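Local coordinates for hydrolase, isochorismatase family (Pseudomonas putida, PDB 4L08), which probably hydrolyses maleamate to maleate and ammonia, as a maleamate amidase of the isochorismatase family, at residues V140-T145 / A168-D173; I24-F29 / E53-A58. The protein carries 1 engineered substitution. All coordinates share one frame; numbering follows the deposited sequence.

Contact 1 (V140-T145 / A168-D173). With MAE (maleic acid), chain I.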
# COMPACT_ATOMS: atom_id res chain seq x y z
N VAL A 140 14.92 -7.55 2.10
CA VAL A 140 14.81 -7.76 0.66
C VAL A 140 13.48 -8.46 0.37
O VAL A 140 13.24 -9.57 0.84
CB VAL A 140 16.06 -8.45 0.03
CG1 VAL A 140 16.83 -9.26 1.08
CG2 VAL A 140 15.69 -9.32 -1.17
N VAL A 141 12.61 -7.76 -0.36
CA VAL A 141 11.26 -8.23 -0.64
C VAL A 141 11.20 -8.87 -2.02
O VAL A 141 11.64 -8.29 -3.01
CB VAL A 141 10.22 -7.08 -0.54
CG1 VAL A 141 8.80 -7.60 -0.76
CG2 VAL A 141 10.31 -6.38 0.81
N THR A 142 10.67 -10.09 -2.05
CA THR A 142 10.50 -10.87 -3.28
C THR A 142 9.08 -11.42 -3.29
O THR A 142 8.44 -11.48 -2.24
CB THR A 142 11.48 -12.06 -3.32
OG1 THR A 142 11.26 -12.92 -2.19
CG2 THR A 142 12.93 -11.59 -3.30
N GLY A 143 8.59 -11.82 -4.45
CA GLY A 143 7.32 -12.54 -4.51
C GLY A 143 6.33 -12.17 -5.59
O GLY A 143 6.71 -11.70 -6.67
N ALA A 144 5.05 -12.40 -5.30
CA ALA A 144 3.96 -12.13 -6.22
C ALA A 144 2.73 -11.66 -5.44
O ALA A 144 2.48 -12.15 -4.33
CB ALA A 144 3.64 -13.37 -7.04
N THR A 145 1.96 -10.72 -5.98
CA THR A 145 2.27 -10.05 -7.25
C THR A 145 2.88 -8.68 -6.98
O THR A 145 2.63 -8.08 -5.93
CB THR A 145 1.02 -9.90 -8.14
OG1 THR A 145 0.06 -9.05 -7.51
CG2 THR A 145 0.38 -11.26 -8.42
N ALA A 168 14.12 -7.05 -9.11
CA ALA A 168 13.14 -7.19 -10.20
C ALA A 168 13.14 -8.61 -10.77
O ALA A 168 12.10 -9.10 -11.23
CB ALA A 168 13.41 -6.17 -11.29
N ASP A 169 14.31 -9.24 -10.74
CA ASP A 169 14.48 -10.67 -11.00
C ASP A 169 13.45 -11.53 -10.28
O ASP A 169 13.04 -12.57 -10.79
CB ASP A 169 15.87 -11.12 -10.52
CG ASP A 169 16.90 -11.14 -11.63
OD1 ASP A 169 18.08 -10.83 -11.34
OD2 ASP A 169 16.55 -11.47 -12.78
N CYS A 170 13.03 -11.08 -9.10
CA CYS A 170 12.30 -11.92 -8.16
C CYS A 170 10.81 -11.61 -8.03
O CYS A 170 10.11 -12.26 -7.25
CB CYS A 170 12.97 -11.84 -6.78
SG CYS A 170 14.67 -12.45 -6.76
N CYS A 171 10.33 -10.64 -8.81
CA CYS A 171 8.93 -10.23 -8.75
C CYS A 171 8.14 -10.68 -9.97
O CYS A 171 8.55 -10.46 -11.11
CB CYS A 171 8.82 -8.72 -8.59
SG CYS A 171 9.61 -8.12 -7.08
N ALA A 172 6.99 -11.30 -9.71
CA ALA A 172 6.11 -11.78 -10.77
C ALA A 172 4.74 -11.13 -10.67
O ALA A 172 4.21 -10.95 -9.57
CB ALA A 172 5.99 -13.30 -10.69
N ASP A 173 4.18 -10.79 -11.82
CA ASP A 173 2.81 -10.27 -11.90
C ASP A 173 2.09 -10.92 -13.07
O ASP A 173 2.71 -11.61 -13.89
CB ASP A 173 2.81 -8.74 -12.06
CG ASP A 173 1.64 -8.07 -11.35
OD1 ASP A 173 0.54 -8.67 -11.24
OD2 ASP A 173 1.82 -6.92 -10.90
C1 MAE I . -3.09 -9.12 -5.15
O1 MAE I . -2.78 -9.33 -6.35
O2 MAE I . -3.15 -7.97 -4.66
C2 MAE I . -3.42 -10.27 -4.28
C3 MAE I . -2.53 -11.14 -3.81
C4 MAE I . -1.07 -11.12 -4.09
O3 MAE I . -0.55 -10.18 -4.74
O4 MAE I . -0.38 -12.06 -3.65

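Contact 2 (I24-F29 / E53-A58). With MAE (maleic acid), chain I.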
# COMPACT_ATOMS: atom_id res chain seq x y z
N ILE A 24 15.15 -11.78 4.43
CA ILE A 24 14.47 -11.93 3.15
C ILE A 24 13.01 -12.31 3.36
O ILE A 24 12.71 -13.25 4.11
CB ILE A 24 15.22 -12.88 2.17
CG1 ILE A 24 14.26 -13.57 1.20
CG2 ILE A 24 16.04 -13.91 2.92
CD1 ILE A 24 13.89 -12.73 -0.00
N ILE A 25 12.12 -11.55 2.74
CA ILE A 25 10.68 -11.79 2.82
C ILE A 25 10.17 -12.28 1.47
O ILE A 25 10.23 -11.56 0.47
CB ILE A 25 9.90 -10.53 3.22
CG1 ILE A 25 10.47 -9.95 4.52
CG2 ILE A 25 8.42 -10.84 3.36
CD1 ILE A 25 10.08 -8.50 4.75
N VAL A 26 9.66 -13.51 1.46
CA VAL A 26 9.10 -14.10 0.24
C VAL A 26 7.58 -13.98 0.29
O VAL A 26 6.92 -14.65 1.10
CB VAL A 26 9.54 -15.56 0.07
CG1 VAL A 26 9.15 -16.08 -1.31
CG2 VAL A 26 11.05 -15.69 0.26
N VAL A 27 7.03 -13.13 -0.57
CA VAL A 27 5.62 -12.78 -0.51
C VAL A 27 4.75 -13.62 -1.44
O VAL A 27 4.91 -13.58 -2.66
CB VAL A 27 5.39 -11.28 -0.80
CG1 VAL A 27 3.96 -10.89 -0.44
CG2 VAL A 27 6.36 -10.41 -0.00
N ASP A 28 3.84 -14.39 -0.83
CA ASP A 28 2.81 -15.14 -1.55
C ASP A 28 3.30 -15.92 -2.77
O ASP A 28 2.70 -15.85 -3.85
CB ASP A 28 1.64 -14.23 -1.94
CG ASP A 28 0.89 -13.67 -0.74
OD1 ASP A 28 0.72 -14.40 0.26
OD2 ASP A 28 0.46 -12.50 -0.81
N PHE A 29 4.39 -16.66 -2.60
CA PHE A 29 4.82 -17.63 -3.60
C PHE A 29 4.21 -19.00 -3.31
O PHE A 29 4.91 -20.02 -3.31
CB PHE A 29 6.35 -17.71 -3.68
CG PHE A 29 6.96 -16.83 -4.74
CD1 PHE A 29 6.24 -16.46 -5.87
CD2 PHE A 29 8.28 -16.40 -4.62
CE1 PHE A 29 6.81 -15.66 -6.85
CE2 PHE A 29 8.86 -15.60 -5.59
CZ PHE A 29 8.12 -15.23 -6.71
N GLU A 53 17.94 -19.05 -4.95
CA GLU A 53 19.37 -18.74 -4.78
C GLU A 53 19.62 -17.79 -3.61
O GLU A 53 20.52 -18.02 -2.80
CB GLU A 53 19.96 -18.17 -6.08
CG GLU A 53 20.27 -19.22 -7.14
CD GLU A 53 20.27 -18.68 -8.56
OE1 GLU A 53 19.72 -17.58 -8.80
OE2 GLU A 53 20.80 -19.37 -9.46
N ILE A 54 18.80 -16.74 -3.52
CA ILE A 54 18.87 -15.76 -2.44
C ILE A 54 18.60 -16.40 -1.08
O ILE A 54 19.38 -16.22 -0.13
CB ILE A 54 17.88 -14.58 -2.66
CG1 ILE A 54 18.27 -13.79 -3.91
CG2 ILE A 54 17.84 -13.66 -1.45
CD1 ILE A 54 17.20 -12.82 -4.37
N CYS A 55 17.51 -17.16 -0.99
CA CYS A 55 17.12 -17.82 0.26
C CYS A 55 18.13 -18.85 0.74
O CYS A 55 18.44 -18.91 1.94
CB CYS A 55 15.74 -18.46 0.12
SG CYS A 55 14.41 -17.25 -0.03
N ASP A 56 18.66 -19.64 -0.19
CA ASP A 56 19.68 -20.65 0.13
C ASP A 56 20.97 -20.01 0.63
O ASP A 56 21.66 -20.59 1.48
CB ASP A 56 19.95 -21.56 -1.08
CG ASP A 56 18.85 -22.59 -1.31
OD1 ASP A 56 17.70 -22.41 -0.84
OD2 ASP A 56 19.13 -23.61 -1.99
N LEU A 57 21.28 -18.81 0.13
CA LEU A 57 22.44 -18.06 0.61
C LEU A 57 22.20 -17.58 2.03
O LEU A 57 23.02 -17.80 2.91
CB LEU A 57 22.73 -16.86 -0.31
CG LEU A 57 24.17 -16.49 -0.68
CD1 LEU A 57 24.24 -15.05 -1.16
CD2 LEU A 57 25.17 -16.71 0.46
N ALA A 58 21.06 -16.92 2.24
CA ALA A 58 20.73 -16.31 3.53
C ALA A 58 20.60 -17.33 4.66
O ALA A 58 20.99 -17.05 5.80
CB ALA A 58 19.46 -15.48 3.41
C1 MAE I . -3.09 -9.12 -5.15
O1 MAE I . -2.78 -9.33 -6.35
O2 MAE I . -3.15 -7.97 -4.66
C2 MAE I . -3.42 -10.27 -4.28
C3 MAE I . -2.53 -11.14 -3.81
C4 MAE I . -1.07 -11.12 -4.09
O3 MAE I . -0.55 -10.18 -4.74
O4 MAE I . -0.38 -12.06 -3.65

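Contact 1 (V140-T145 / A168-D173)
Neighbouring parallel strands 138-144 and 163-172 come together at the ligand end of the sheet, where Gly143 is hydrogen-bonded to both Cys170 and Ala172. The Gly143 N-H reaches Cys170 O at 3.2 Å, arriving from above the carbonyl plane, while Ala172 N gives a straighter bond to Gly143 O at 3.1 Å (165° at the hydrogen). Gly143 has backbone angles at which a CB would jam against the preceding carbonyl oxygen, which explains the glycine. One residue earlier, the methyl CG2 of Thr142 rests on CB of Cys170 at 3.5 Å, while Thr142 OG1 is satisfied by Ile25 O on the next strand. The strands belong to a beta-alpha-beta unit whose helix, 146-159, starts just after Thr145, the N-cap residue. A cis peptide bond precedes Thr145, whose N-H donates a hydrogen bond to maleic acid O3 at 2.9 Å, almost linearly (171°). Ala149 N, at the engineered position, is also hydrogen-bonded to the ligand, consistent with the family's oxyanion hole. Chi1 of 64° turns OG1 of Thr145 to the ligand, 3.1 Å from both O1 and O3 of maleic acid; either could take its one proton. A valine here has no hydroxyl, and would probably leave the ligand less firmly placed. The side chain of Asp173 crosses that of Thr145 obliquely: its OD1 lies 3.4 Å from CB of Thr145, and its OD2 is hydrogen-bonded to Ser147.

Contact 2 (I24-F29 / E53-A58)
Ile54, Cys55 and Ala58 line the side of helix 45-60 that packs on Ile24 and Val26 of strand 22-27. The helix links this strand to its sheet neighbour, 65-70, in a beta-alpha-beta unit of the parallel sheet. Just past the strand's end, Asp28 lies in the ligand pocket and forms a salt bridge with Lys116, consistent with the Asp and Lys of the family's catalytic triad. Helix and strand axes approach to 9.8 Å and run 144° apart, the roughly antiparallel course expected of a returning helix. Ile54 is the first to touch: its branch methyl CG2 comes within 4.3 Å of CD1 at the end of Ile24, and it also packs on Ile199 and Leu200 of helix 196-207. Cys55 follows as the central residue, small enough to sit close over the strand. Its chi1 of -69° sets SG beside the backbone N and carries the sulfur over two strand side chains, 3.9 Å from CG1 of Ile24 and 3.7 Å from CG2 of Val26. Both of those branched residues suit a strand and present methyl and methylene groups to the thiol. One turn after Ile54, Ala58 offers a single methyl, short enough for the helix to lie near the sheet: its CB meets CG2 of Ile24 at 3.8 Å.

How the contacts relate
Contact 2 closes along the chain before contact 1 opens, and their centres lie about 10 Å apart in one parallel sheet. Strands 22-27 and 138-144 are neighbours in it, probably hydrogen-bonded through Thr142 O to Val27 N (2.7 Å) and Val27 O to Ala144 N (2.9 Å). Contact 1 thus continues the sheet to strand 163-172, whereas contact 2 covers it with helix 45-60, which also reaches Thr142 and Cys170 through Thr51. The two strands finish side by side at the maleic acid, one delivering Asp28 and the other Ala144 and Thr145, so the ligand pocket lies at the C-terminal ends of the central strands.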